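Local structure of actin-related protein 8 (Homo sapiens, 4FO0) at residues H321-I326 with F513-E518; M81-I86 with K354-M359; F519-I524 with E537-I542; S327-H332 with Q347-D352. The protein binds ATP with low basal ATPase activity, does not polymerise, and is a proposed core component of the chromatin-remodelling INO80 complex. All blocks are in the same frame, centred on the assembly; numbering follows the deposited sequence.

Contact 1. Residues H321-I326 with F513-E518; sequences HLDQDI and FHKAQE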
loop_
_atom_site.group_PDB
_atom_site.type_symbol
_atom_site.label_atom_id
_atom_site.label_comp_id
_atom_site.label_asym_id
_atom_site.label_seq_id
_atom_site.Cartn_x
_atom_site.Cartn_y
_atom_site.Cartn_z
ATOM N N HIS A 321 16.151 3.166 5.828
ATOM C CA HIS A 321 15.875 3.330 7.256
ATOM C C HIS A 321 15.556 4.793 7.510
ATOM O O HIS A 321 15.866 5.642 6.671
ATOM C CB HIS A 321 17.091 2.908 8.092
ATOM C CG HIS A 321 18.306 3.755 7.853
ATOM N ND1 HIS A 321 18.569 4.900 8.575
ATOM C CD2 HIS A 321 19.313 3.639 6.954
ATOM C CE1 HIS A 321 19.689 5.447 8.135
ATOM N NE2 HIS A 321 20.163 4.699 7.156
ATOM N N LEU A 322 14.938 5.088 8.651
ATOM C CA LEU A 322 14.742 6.476 9.091
ATOM C C LEU A 322 15.460 6.742 10.417
ATOM O O LEU A 322 14.907 7.349 11.337
ATOM C CB LEU A 322 13.260 6.806 9.219
ATOM C CG LEU A 322 12.484 6.915 7.912
ATOM C CD1 LEU A 322 10.983 6.860 8.175
ATOM C CD2 LEU A 322 12.851 8.197 7.199
ATOM N N ASP A 323 16.702 6.281 10.503
ATOM C CA ASP A 323 17.482 6.397 11.725
ATOM C C ASP A 323 18.688 7.346 11.534
ATOM O O ASP A 323 19.634 7.010 10.819
ATOM C CB ASP A 323 17.934 4.988 12.124
ATOM C CG ASP A 323 18.738 4.958 13.410
ATOM O OD1 ASP A 323 19.068 6.042 13.946
ATOM O OD2 ASP A 323 19.053 3.834 13.874
ATOM N N GLN A 324 18.656 8.525 12.159
ATOM C CA GLN A 324 19.768 9.484 12.030
ATOM C C GLN A 324 21.113 8.869 12.371
ATOM O O GLN A 324 22.145 9.245 11.811
ATOM C CB GLN A 324 19.580 10.695 12.943
ATOM C CG GLN A 324 18.675 11.753 12.399
ATOM C CD GLN A 324 19.220 12.422 11.150
ATOM O OE1 GLN A 324 18.608 12.345 10.080
ATOM N NE2 GLN A 324 20.354 13.113 11.285
ATOM N N ASP A 325 21.096 7.926 13.299
ATOM C CA ASP A 325 22.327 7.427 13.892
ATOM C C ASP A 325 23.070 6.408 13.040
ATOM O O ASP A 325 24.237 6.107 13.304
ATOM C CB ASP A 325 22.056 6.905 15.303
ATOM C CG ASP A 325 21.492 7.984 16.217
ATOM O OD1 ASP A 325 21.895 9.162 16.078
ATOM O OD2 ASP A 325 20.632 7.661 17.060
ATOM N N ILE A 326 22.400 5.891 12.014
ATOM C CA ILE A 326 23.045 5.045 11.019
ATOM C C ILE A 326 23.611 5.957 9.941
ATOM O O ILE A 326 22.862 6.568 9.176
ATOM C CB ILE A 326 22.040 4.074 10.355
ATOM C CG1 ILE A 326 21.418 3.137 11.380
ATOM C CG2 ILE A 326 22.706 3.245 9.275
ATOM C CD1 ILE A 326 20.435 2.161 10.752
ATOM N N PHE A 513 9.788 1.293 7.817
ATOM C CA PHE A 513 11.221 1.496 7.989
ATOM C C PHE A 513 11.660 1.536 9.443
ATOM O O PHE A 513 10.939 1.995 10.323
ATOM C CB PHE A 513 11.651 2.787 7.328
ATOM C CG PHE A 513 11.223 2.896 5.920
ATOM C CD1 PHE A 513 11.940 2.270 4.923
ATOM C CD2 PHE A 513 10.097 3.627 5.585
ATOM C CE1 PHE A 513 11.548 2.373 3.606
ATOM C CE2 PHE A 513 9.703 3.738 4.275
ATOM C CZ PHE A 513 10.430 3.107 3.277
ATOM N N HIS A 514 12.873 1.068 9.671
ATOM C CA HIS A 514 13.481 1.088 10.983
ATOM C C HIS A 514 13.520 2.527 11.525
ATOM O O HIS A 514 13.943 3.460 10.820
ATOM C CB HIS A 514 14.875 0.463 10.869
ATOM C CG HIS A 514 15.601 0.348 12.167
ATOM N ND1 HIS A 514 16.681 1.145 12.486
ATOM C CD2 HIS A 514 15.415 -0.478 13.223
ATOM C CE1 HIS A 514 17.125 0.817 13.686
ATOM N NE2 HIS A 514 16.372 -0.162 14.156
ATOM N N LYS A 515 13.052 2.695 12.763
ATOM C CA LYS A 515 12.988 3.996 13.448
ATOM C C LYS A 515 11.887 4.919 12.927
ATOM O O LYS A 515 11.849 6.109 13.248
ATOM C CB LYS A 515 14.334 4.730 13.410
ATOM C CG LYS A 515 15.421 4.062 14.224
ATOM C CD LYS A 515 14.956 3.816 15.637
ATOM C CE LYS A 515 16.108 3.366 16.539
ATOM N NZ LYS A 515 15.695 3.205 17.975
ATOM N N ALA A 516 10.980 4.380 12.130
ATOM C CA ALA A 516 9.969 5.232 11.542
ATOM C C ALA A 516 9.110 5.899 12.629
ATOM O O ALA A 516 8.835 7.101 12.566
ATOM C CB ALA A 516 9.123 4.453 10.563
ATOM N N GLN A 517 8.702 5.125 13.633
ATOM C CA GLN A 517 7.857 5.653 14.708
ATOM C C GLN A 517 8.452 6.887 15.398
ATOM O O GLN A 517 7.822 7.948 15.457
ATOM C CB GLN A 517 7.561 4.577 15.752
ATOM C CG GLN A 517 7.064 5.157 17.053
ATOM C CD GLN A 517 6.697 4.099 18.058
ATOM O OE1 GLN A 517 6.044 3.101 17.726
ATOM N NE2 GLN A 517 7.111 4.309 19.302
ATOM N N GLU A 518 9.659 6.718 15.932
ATOM C CA GLU A 518 10.440 7.797 16.520
ATOM C C GLU A 518 10.586 8.955 15.548
ATOM O O GLU A 518 10.280 10.100 15.886
ATOM C CB GLU A 518 11.836 7.292 16.904
ATOM C CG GLU A 518 11.849 5.986 17.716
ATOM C CD GLU A 518 11.584 4.721 16.875
ATOM O OE1 GLU A 518 10.718 4.748 15.973
ATOM O OE2 GLU A 518 12.244 3.687 17.122
#
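L322 lies against the start of helix 516-527, where the chain of this actin fold makes a type II turn from F513 to A516 beside the nucleotide. Its N donates to H514 O (2.9 Å), joining the loop to the turn. Its apolar branch suits the buried spot: CD1 reaches A516 CB at 3.9 Å and lies 4.2 Å from F513 CB. The ring of F513 leads away from the loop and touches the bound ATP. D323 meets K515 through methylenes, the two chains lying side by side and D323 CB 3.4 Å from K515 CG. D323 CG stands anti to its backbone N (chi1 -179°), which sets it too beside K515 CG. The lysine chain bends at chi2, and NZ makes a salt bridge with E518 OE2 at 3.6 Å, so a long, amphipathic residue serves both neighbours. At the edge of the H514 ring, D323 OD2 lies near CE1. Behind this first shell, D323 is positioned by its own loop. OD1 takes the N-H of D325 in an Asx turn, from above the carboxylate plane, while D323 N donates to H321 ND1 (3.0 Å), lying in the plane of that imidazole.

Contact 2. Residues M81-I86 with K354-M359; sequences MVDQAI and KLQAPM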
loop_
_atom_site.group_PDB
_atom_site.type_symbol
_atom_site.label_atom_id
_atom_site.label_comp_id
_atom_site.label_asym_id
_atom_site.label_seq_id
_atom_site.Cartn_x
_atom_site.Cartn_y
_atom_site.Cartn_z
ATOM N N MET A 81 15.770 19.790 0.100
ATOM C CA MET A 81 14.975 19.909 1.318
ATOM C C MET A 81 15.186 18.712 2.251
ATOM O O MET A 81 15.335 18.884 3.465
ATOM C CB MET A 81 13.500 20.120 0.989
ATOM C CG MET A 81 13.258 21.352 0.116
ATOM S SD MET A 81 13.909 22.883 0.853
ATOM C CE MET A 81 13.187 22.837 2.501
ATOM N N VAL A 82 15.222 17.508 1.676
ATOM C CA VAL A 82 15.550 16.294 2.430
ATOM C C VAL A 82 16.891 16.459 3.124
ATOM O O VAL A 82 17.023 16.249 4.329
ATOM C CB VAL A 82 15.619 15.029 1.515
ATOM C CG1 VAL A 82 15.863 13.792 2.346
ATOM C CG2 VAL A 82 14.321 14.862 0.717
ATOM N N ASP A 83 17.893 16.850 2.348
ATOM C CA ASP A 83 19.230 17.030 2.876
ATOM C C ASP A 83 19.266 18.054 3.994
ATOM O O ASP A 83 19.977 17.873 4.979
ATOM C CB ASP A 83 20.196 17.408 1.755
ATOM C CG ASP A 83 20.782 16.172 1.045
ATOM O OD1 ASP A 83 20.539 15.040 1.524
ATOM O OD2 ASP A 83 21.499 16.328 0.027
ATOM N N GLN A 84 18.483 19.119 3.845
ATOM C CA GLN A 84 18.457 20.188 4.829
ATOM C C GLN A 84 17.869 19.697 6.143
ATOM O O GLN A 84 18.352 20.038 7.228
ATOM C CB GLN A 84 17.656 21.377 4.304
ATOM C CG GLN A 84 17.472 22.473 5.338
ATOM C CD GLN A 84 16.495 23.535 4.901
ATOM O OE1 GLN A 84 16.394 23.866 3.719
ATOM N NE2 GLN A 84 15.759 24.073 5.859
ATOM N N ALA A 85 16.820 18.891 6.024
ATOM C CA ALA A 85 16.170 18.274 7.166
ATOM C C ALA A 85 17.074 17.263 7.847
ATOM O O ALA A 85 16.987 17.061 9.052
ATOM C CB ALA A 85 14.874 17.604 6.726
ATOM N N ILE A 86 17.924 16.603 7.071
ATOM C CA ILE A 86 18.805 15.585 7.628
ATOM C C ILE A 86 19.884 16.242 8.488
ATOM O O ILE A 86 20.089 15.883 9.653
ATOM C CB ILE A 86 19.459 14.748 6.519
ATOM C CG1 ILE A 86 18.429 13.828 5.864
ATOM C CG2 ILE A 86 20.607 13.929 7.065
ATOM C CD1 ILE A 86 18.992 13.032 4.679
ATOM N N LYS A 354 20.232 5.556 1.714
ATOM C CA LYS A 354 19.389 4.694 2.546
ATOM C C LYS A 354 18.425 5.471 3.417
ATOM O O LYS A 354 17.399 4.933 3.825
ATOM C CB LYS A 354 20.230 3.769 3.430
ATOM C CG LYS A 354 21.034 2.732 2.666
ATOM C CD LYS A 354 21.836 1.879 3.616
ATOM C CE LYS A 354 22.978 2.659 4.223
ATOM N NZ LYS A 354 23.606 1.833 5.274
ATOM N N LEU A 355 18.771 6.724 3.716
ATOM C CA LEU A 355 17.940 7.592 4.554
ATOM C C LEU A 355 17.198 8.655 3.741
ATOM O O LEU A 355 16.067 8.981 4.031
ATOM C CB LEU A 355 18.783 8.266 5.630
ATOM C CG LEU A 355 18.108 9.335 6.494
ATOM C CD1 LEU A 355 17.045 8.738 7.425
ATOM C CD2 LEU A 355 19.173 10.026 7.301
ATOM N N GLN A 356 17.846 9.178 2.711
ATOM C CA GLN A 356 17.213 10.138 1.826
ATOM C C GLN A 356 15.899 9.630 1.237
ATOM O O GLN A 356 14.881 10.323 1.284
ATOM C CB GLN A 356 18.167 10.521 0.700
ATOM C CG GLN A 356 19.398 11.270 1.173
ATOM C CD GLN A 356 20.425 11.407 0.074
ATOM O OE1 GLN A 356 20.862 10.413 -0.504
ATOM N NE2 GLN A 356 20.790 12.632 -0.247
ATOM N N ALA A 357 15.922 8.423 0.680
ATOM C CA ALA A 357 14.783 7.908 -0.068
ATOM C C ALA A 357 13.481 7.830 0.752
ATOM O O ALA A 357 12.441 8.304 0.312
ATOM C CB ALA A 357 15.125 6.564 -0.667
ATOM N N PRO A 358 13.534 7.209 1.937
ATOM C CA PRO A 358 12.342 7.112 2.791
ATOM C C PRO A 358 11.846 8.489 3.198
ATOM O O PRO A 358 10.646 8.686 3.369
ATOM C CB PRO A 358 12.848 6.374 4.039
ATOM C CG PRO A 358 14.091 5.692 3.604
ATOM C CD PRO A 358 14.693 6.484 2.483
ATOM N N MET A 359 12.766 9.432 3.365
ATOM C CA MET A 359 12.397 10.788 3.748
ATOM C C MET A 359 11.750 11.587 2.626
ATOM O O MET A 359 11.263 12.683 2.866
ATOM C CB MET A 359 13.600 11.556 4.267
ATOM C CG MET A 359 14.046 11.108 5.631
ATOM S SD MET A 359 15.292 12.218 6.274
ATOM C CE MET A 359 14.550 13.799 5.872
#
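M359, I86 and Q356 supply most of this helix-to-helix packing between helices 71-88 and 353-359 of the actin fold; the axes of segments 81-86 and 354-359 approach to 9.8 Å, with 115° between their N-to-C directions. M359 projects from the second helix toward the first. Its chain bends at chi3 (45°), so CE turns to lie 3.9 Å from A85 CB and near V82 CG1, while SD rests against I86 CG1. An unbranched, flexible thioether suits this place because it can follow the uneven surface left by V82 and, a turn later, A85 and I86. V82 adds CG1 against M359 CB at 3.7 Å. I86 reaches tip to tip with L355, CD1 to CD2 4.0 Å, and the same CD1 meets Q356 CG, the two side chains crossing at about a right angle. Q356 therefore has two roles: its methylenes join the apolar packing and its amide meets an acid. An alanine here would probably leave D83 OD1 without its amide donor and open a gap beside I86 CD1. Around the pair, L290 of helix 280-293 touches Q356, while F519 of helix 516-527 lies against M359, so the contact sits among several helices. At the polar end of the contact, the carboxylate and amide planes are only 10° apart, and Q356 NE2 donates to the syn side of D83 OD1 at 3.0 Å.

Contact 3. Residues F519-I524 with E537-I542; sequences FLQHRI and ENVDVI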
loop_
_atom_site.group_PDB
_atom_site.type_symbol
_atom_site.label_atom_id
_atom_site.label_comp_id
_atom_site.label_asym_id
_atom_site.label_seq_id
_atom_site.Cartn_x
_atom_site.Cartn_y
_atom_site.Cartn_z
ATOM N N PHE A 519 11.045 8.657 14.337
ATOM C CA PHE A 519 11.333 9.707 13.369
ATOM C C PHE A 519 10.144 10.626 13.188
ATOM O O PHE A 519 10.267 11.858 13.185
ATOM C CB PHE A 519 11.722 9.111 12.023
ATOM C CG PHE A 519 11.920 10.131 10.954
ATOM C CD1 PHE A 519 10.835 10.657 10.269
ATOM C CD2 PHE A 519 13.188 10.573 10.632
ATOM C CE1 PHE A 519 11.009 11.604 9.279
ATOM C CE2 PHE A 519 13.374 11.516 9.627
ATOM C CZ PHE A 519 12.288 12.037 8.951
ATOM N N LEU A 520 8.986 10.010 13.038
ATOM C CA LEU A 520 7.768 10.744 12.757
ATOM C C LEU A 520 7.247 11.462 14.000
ATOM O O LEU A 520 6.748 12.585 13.921
ATOM C CB LEU A 520 6.713 9.783 12.212
ATOM C CG LEU A 520 5.323 10.376 12.035
ATOM C CD1 LEU A 520 5.322 11.463 10.968
ATOM C CD2 LEU A 520 4.355 9.270 11.699
ATOM N N GLN A 521 7.362 10.810 15.151
ATOM C CA GLN A 521 6.929 11.404 16.405
ATOM C C GLN A 521 7.726 12.671 16.666
ATOM O O GLN A 521 7.192 13.669 17.147
ATOM C CB GLN A 521 7.123 10.418 17.545
ATOM C CG GLN A 521 7.763 11.029 18.752
ATOM C CD GLN A 521 6.834 11.024 19.918
ATOM O OE1 GLN A 521 6.562 9.972 20.507
ATOM N NE2 GLN A 521 6.306 12.194 20.252
ATOM N N HIS A 522 9.008 12.625 16.331
ATOM C CA HIS A 522 9.878 13.778 16.483
ATOM C C HIS A 522 9.422 14.957 15.629
ATOM O O HIS A 522 9.378 16.081 16.114
ATOM C CB HIS A 522 11.316 13.388 16.150
ATOM C CG HIS A 522 12.255 14.549 16.026
ATOM N ND1 HIS A 522 13.232 14.818 16.962
ATOM C CD2 HIS A 522 12.379 15.497 15.064
ATOM C CE1 HIS A 522 13.917 15.883 16.583
ATOM N NE2 HIS A 522 13.422 16.313 15.435
ATOM N N ARG A 523 9.075 14.704 14.366
ATOM C CA ARG A 523 8.662 15.784 13.471
ATOM C C ARG A 523 7.360 16.354 13.958
ATOM O O ARG A 523 7.162 17.569 13.931
ATOM C CB ARG A 523 8.431 15.303 12.043
ATOM C CG ARG A 523 9.509 14.436 11.489
ATOM C CD ARG A 523 10.382 15.200 10.541
ATOM N NE ARG A 523 9.652 15.827 9.436
ATOM C CZ ARG A 523 10.263 16.581 8.521
ATOM N NH1 ARG A 523 11.580 16.763 8.610
ATOM N NH2 ARG A 523 9.586 17.155 7.528
ATOM N N ILE A 524 6.452 15.479 14.378
ATOM C CA ILE A 524 5.148 15.955 14.818
ATOM C C ILE A 524 5.282 16.939 15.983
ATOM O O ILE A 524 4.706 18.021 15.938
ATOM C CB ILE A 524 4.173 14.810 15.134
ATOM C CG1 ILE A 524 3.870 14.025 13.855
ATOM C CG2 ILE A 524 2.876 15.352 15.716
ATOM C CD1 ILE A 524 3.473 14.908 12.670
ATOM N N GLU A 537 -0.061 15.889 27.101
ATOM C CA GLU A 537 0.946 15.201 27.905
ATOM C C GLU A 537 2.035 14.495 27.104
ATOM O O GLU A 537 3.214 14.602 27.430
ATOM C CB GLU A 537 0.281 14.195 28.845
ATOM C CG GLU A 537 -1.169 13.895 28.514
ATOM C CD GLU A 537 -1.566 12.479 28.880
ATOM O OE1 GLU A 537 -1.135 11.998 29.948
ATOM O OE2 GLU A 537 -2.308 11.846 28.099
ATOM N N ASN A 538 1.647 13.781 26.054
ATOM C CA ASN A 538 2.592 13.419 25.004
ATOM C C ASN A 538 1.934 13.146 23.657
ATOM O O ASN A 538 0.766 12.777 23.589
ATOM C CB ASN A 538 3.433 12.218 25.433
ATOM C CG ASN A 538 2.604 11.127 26.073
ATOM O OD1 ASN A 538 1.902 10.385 25.389
ATOM N ND2 ASN A 538 2.686 11.018 27.391
ATOM N N VAL A 539 2.708 13.300 22.589
ATOM C CA VAL A 539 2.283 12.866 21.275
ATOM C C VAL A 539 2.704 11.415 21.140
ATOM O O VAL A 539 3.871 11.085 21.318
ATOM C CB VAL A 539 2.950 13.708 20.175
ATOM C CG1 VAL A 539 2.794 13.047 18.814
ATOM C CG2 VAL A 539 2.371 15.111 20.168
ATOM N N ASP A 540 1.752 10.539 20.853
ATOM C CA ASP A 540 2.070 9.123 20.740
ATOM C C ASP A 540 1.866 8.597 19.318
ATOM O O ASP A 540 0.751 8.594 18.797
ATOM C CB ASP A 540 1.250 8.306 21.738
ATOM C CG ASP A 540 1.902 6.981 22.071
ATOM O OD1 ASP A 540 3.152 6.911 22.006
ATOM O OD2 ASP A 540 1.170 6.014 22.394
ATOM N N VAL A 541 2.955 8.170 18.688
ATOM C CA VAL A 541 2.863 7.525 17.391
ATOM C C VAL A 541 2.913 6.011 17.556
ATOM O O VAL A 541 3.851 5.473 18.136
ATOM C CB VAL A 541 3.965 7.997 16.431
ATOM C CG1 VAL A 541 3.896 7.221 15.143
ATOM C CG2 VAL A 541 3.797 9.475 16.141
ATOM N N ILE A 542 1.885 5.333 17.059
ATOM C CA ILE A 542 1.792 3.881 17.175
ATOM C C ILE A 542 2.012 3.252 15.812
ATOM O O ILE A 542 1.324 3.610 14.852
ATOM C CB ILE A 542 0.400 3.438 17.709
ATOM C CG1 ILE A 542 0.174 3.958 19.127
ATOM C CG2 ILE A 542 0.230 1.940 17.638
ATOM C CD1 ILE A 542 -0.329 5.397 19.129
#
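Q521 overlaps both V539 and V541, reaching from helix 516-527 across to strand 540-542 and the residues that lead into it. Its CB packs on V541 CG2 at 3.7 Å. Beyond that the chain bends at chi2 and slides past V539 in the opposite direction, until NE2 lies 2.9 Å from V539 O. The bond is weak, bent to 128° at the hydrogen. Q521 OE1 lies 3.0 Å from V539 O as well, and two acceptors do not bond, so the contact probably fixes the amide little. A glutamine fits this partly exposed edge because its methylene portion can cover a valine while its amide meets a backbone carbonyl. Deeper in, the partners are purely aliphatic. L520 crosses V541 at about a right angle and brings CD2 to 4.0 Å from V541 CG1. One turn further along, I524 does the same to V539, with CG2 standing 3.9 Å from V539 CG1. These branched side chains need no polar partners, and neighbouring strand 503-507 extends the same surface: L520 touches V506, and I524 touches I504. Strand 540-542 runs parallel to 503-507 at the outer margin of its sheet, so helix 516-527 packs on the two strands it links, as expected of a beta-alpha-beta crossover in the actin ATPase fold.

Contact 4. Residues S327-H332 with Q347-D352; sequences SGLQDH and QFRLGD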
loop_
_atom_site.group_PDB
_atom_site.type_symbol
_atom_site.label_atom_id
_atom_site.label_comp_id
_atom_site.label_asym_id
_atom_site.label_seq_id
_atom_site.Cartn_x
_atom_site.Cartn_y
_atom_site.Cartn_z
ATOM N N SER A 327 24.929 6.059 9.872
ATOM C CA SER A 327 25.533 7.024 8.964
ATOM C C SER A 327 26.835 6.499 8.406
ATOM O O SER A 327 27.313 5.443 8.817
ATOM C CB SER A 327 25.792 8.340 9.698
ATOM O OG SER A 327 26.758 8.165 10.727
ATOM N N GLY A 328 27.403 7.242 7.465
ATOM C CA GLY A 328 28.627 6.833 6.797
ATOM C C GLY A 328 28.387 5.930 5.603
ATOM O O GLY A 328 27.245 5.642 5.235
ATOM N N LEU A 329 29.476 5.505 4.975
ATOM C CA LEU A 329 29.397 4.514 3.917
ATOM C C LEU A 329 29.405 3.131 4.559
ATOM O O LEU A 329 30.197 2.874 5.453
ATOM C CB LEU A 329 30.561 4.686 2.945
ATOM C CG LEU A 329 30.364 5.742 1.858
ATOM C CD1 LEU A 329 31.689 6.110 1.250
ATOM C CD2 LEU A 329 29.419 5.246 0.768
ATOM N N GLN A 330 28.491 2.262 4.140
ATOM C CA GLN A 330 28.443 0.896 4.652
ATOM C C GLN A 330 28.602 -0.100 3.523
ATOM O O GLN A 330 28.187 0.136 2.378
ATOM C CB GLN A 330 27.128 0.603 5.373
ATOM C CG GLN A 330 27.226 0.537 6.882
ATOM C CD GLN A 330 27.097 1.910 7.530
ATOM O OE1 GLN A 330 25.991 2.361 7.825
ATOM N NE2 GLN A 330 28.231 2.583 7.749
ATOM N N ASP A 331 29.200 -1.232 3.853
ATOM C CA ASP A 331 29.327 -2.304 2.885
ATOM C C ASP A 331 28.135 -3.235 2.992
ATOM O O ASP A 331 27.813 -3.731 4.075
ATOM C CB ASP A 331 30.652 -3.031 3.064
ATOM C CG ASP A 331 31.816 -2.246 2.483
ATOM O OD1 ASP A 331 31.659 -1.683 1.378
ATOM O OD2 ASP A 331 32.878 -2.176 3.134
ATOM N N HIS A 332 27.453 -3.414 1.866
ATOM C CA HIS A 332 26.260 -4.253 1.786
ATOM C C HIS A 332 26.384 -5.302 0.685
ATOM O O HIS A 332 27.216 -5.197 -0.225
ATOM C CB HIS A 332 25.027 -3.396 1.496
ATOM C CG HIS A 332 24.752 -2.349 2.530
ATOM N ND1 HIS A 332 24.150 -2.637 3.736
ATOM C CD2 HIS A 332 24.980 -1.013 2.529
ATOM C CE1 HIS A 332 24.024 -1.523 4.438
ATOM N NE2 HIS A 332 24.521 -0.525 3.728
ATOM N N GLN A 347 28.282 -7.282 -4.085
ATOM C CA GLN A 347 28.781 -6.356 -3.067
ATOM C C GLN A 347 28.476 -4.931 -3.493
ATOM O O GLN A 347 28.644 -4.566 -4.662
ATOM C CB GLN A 347 30.299 -6.463 -2.908
ATOM C CG GLN A 347 30.821 -7.850 -2.655
ATOM C CD GLN A 347 30.179 -8.487 -1.448
ATOM O OE1 GLN A 347 30.146 -7.907 -0.361
ATOM N NE2 GLN A 347 29.650 -9.689 -1.633
ATOM N N PHE A 348 28.027 -4.104 -2.564
ATOM C CA PHE A 348 28.206 -2.680 -2.815
ATOM C C PHE A 348 28.060 -1.767 -1.634
ATOM O O PHE A 348 27.596 -2.163 -0.560
ATOM C CB PHE A 348 27.416 -2.187 -4.020
ATOM C CG PHE A 348 26.045 -1.727 -3.703
ATOM C CD1 PHE A 348 25.511 -0.625 -4.372
ATOM C CD2 PHE A 348 25.269 -2.407 -2.782
ATOM C CE1 PHE A 348 24.231 -0.194 -4.109
ATOM C CE2 PHE A 348 23.982 -1.980 -2.501
ATOM C CZ PHE A 348 23.463 -0.875 -3.167
ATOM N N ARG A 349 28.510 -0.539 -1.843
ATOM C CA ARG A 349 28.648 0.410 -0.751
ATOM C C ARG A 349 27.563 1.479 -0.812
ATOM O O ARG A 349 27.350 2.089 -1.855
ATOM C CB ARG A 349 30.024 1.034 -0.824
ATOM C CG ARG A 349 30.586 1.421 0.498
ATOM C CD ARG A 349 32.042 1.769 0.324
ATOM N NE ARG A 349 32.890 0.659 0.733
ATOM C CZ ARG A 349 34.202 0.632 0.553
ATOM N NH1 ARG A 349 34.802 1.653 -0.048
ATOM N NH2 ARG A 349 34.911 -0.412 0.961
ATOM N N LEU A 350 26.858 1.678 0.298
ATOM C CA LEU A 350 25.795 2.678 0.349
ATOM C C LEU A 350 25.966 3.672 1.471
ATOM O O LEU A 350 26.395 3.319 2.580
ATOM C CB LEU A 350 24.432 2.012 0.502
ATOM C CG LEU A 350 23.763 1.751 -0.836
ATOM C CD1 LEU A 350 22.346 1.270 -0.634
ATOM C CD2 LEU A 350 23.826 3.017 -1.677
ATOM N N GLY A 351 25.581 4.909 1.186
ATOM C CA GLY A 351 25.581 5.953 2.194
ATOM C C GLY A 351 24.213 6.492 2.567
ATOM O O GLY A 351 23.369 5.805 3.148
ATOM N N ASP A 352 23.988 7.746 2.217
ATOM C CA ASP A 352 22.845 8.470 2.742
ATOM C C ASP A 352 21.580 8.154 1.954
ATOM O O ASP A 352 20.454 8.278 2.456
ATOM C CB ASP A 352 23.155 9.968 2.766
ATOM C CG ASP A 352 24.388 10.293 3.609
ATOM O OD1 ASP A 352 24.545 9.711 4.714
ATOM O OD2 ASP A 352 25.210 11.119 3.152
#
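Strands 330-336 and 343-350 pair as an antiparallel beta hairpin, with Q330-L350 and H332-F348 the hydrogen-bonded pairs and D331-R349 the non-hydrogen-bonded pair between them. Q330 N to L350 O is 2.8 Å and H332 N to F348 O is 2.7 Å, each matched by a bond in return. The hairpin probably corresponds to the one in subdomain 4 of actin. One face carries Q330, H332, F348 and L350. A histidine suits its place because H332 packs across L350 at about a right angle, CD2 3.7 Å from L350 CB, while its NE2 is hydrogen-bonded to K354 NZ. F319 of helix 306-319 covers this face, where apolar F348 and L350 suit their burial. D331 and R349 occupy the other face, lying side by side and pointing the same way, and Y108 makes a cation-pi contact with R349. The arginine's methylenes also pass L329, CG standing 4.0 Å from L329 CD2. A leucine in place of R349 would probably leave the carboxylate of D331 without its charge partner and Y108 without its cation. In the salt bridge, the carboxylate and guanidinium planes are 43° apart, yet R349 NE reaches the syn side of D331 OD1 at 2.7 Å, with a weak second bond from NH2 to OD2 at 3.5 Å.

Contacts 2 and 3 are buried and mostly apolar, each with one hydrogen bond from a glutamine side-chain amide, weak in contact 3. Contacts 1 and 4 are partly buried: contact 1 has one backbone bond and packing of methylenes, while contact 4 is held by a ladder of backbone bonds and a salt bridge. Helix 516-527 serves contact 1 with its first turn and contact 3 with the next. L322 of contact 1 packs on M359 of contact 2, and F519 of the contact 3 helix touches both residues. H321 N bonds to K354 O, tying contact 1 to contact 2, while K354 NZ reaches H332 of contact 4. Contacts 3 and 4 do not touch. Contact 1, through F513, is the one that reaches ATP.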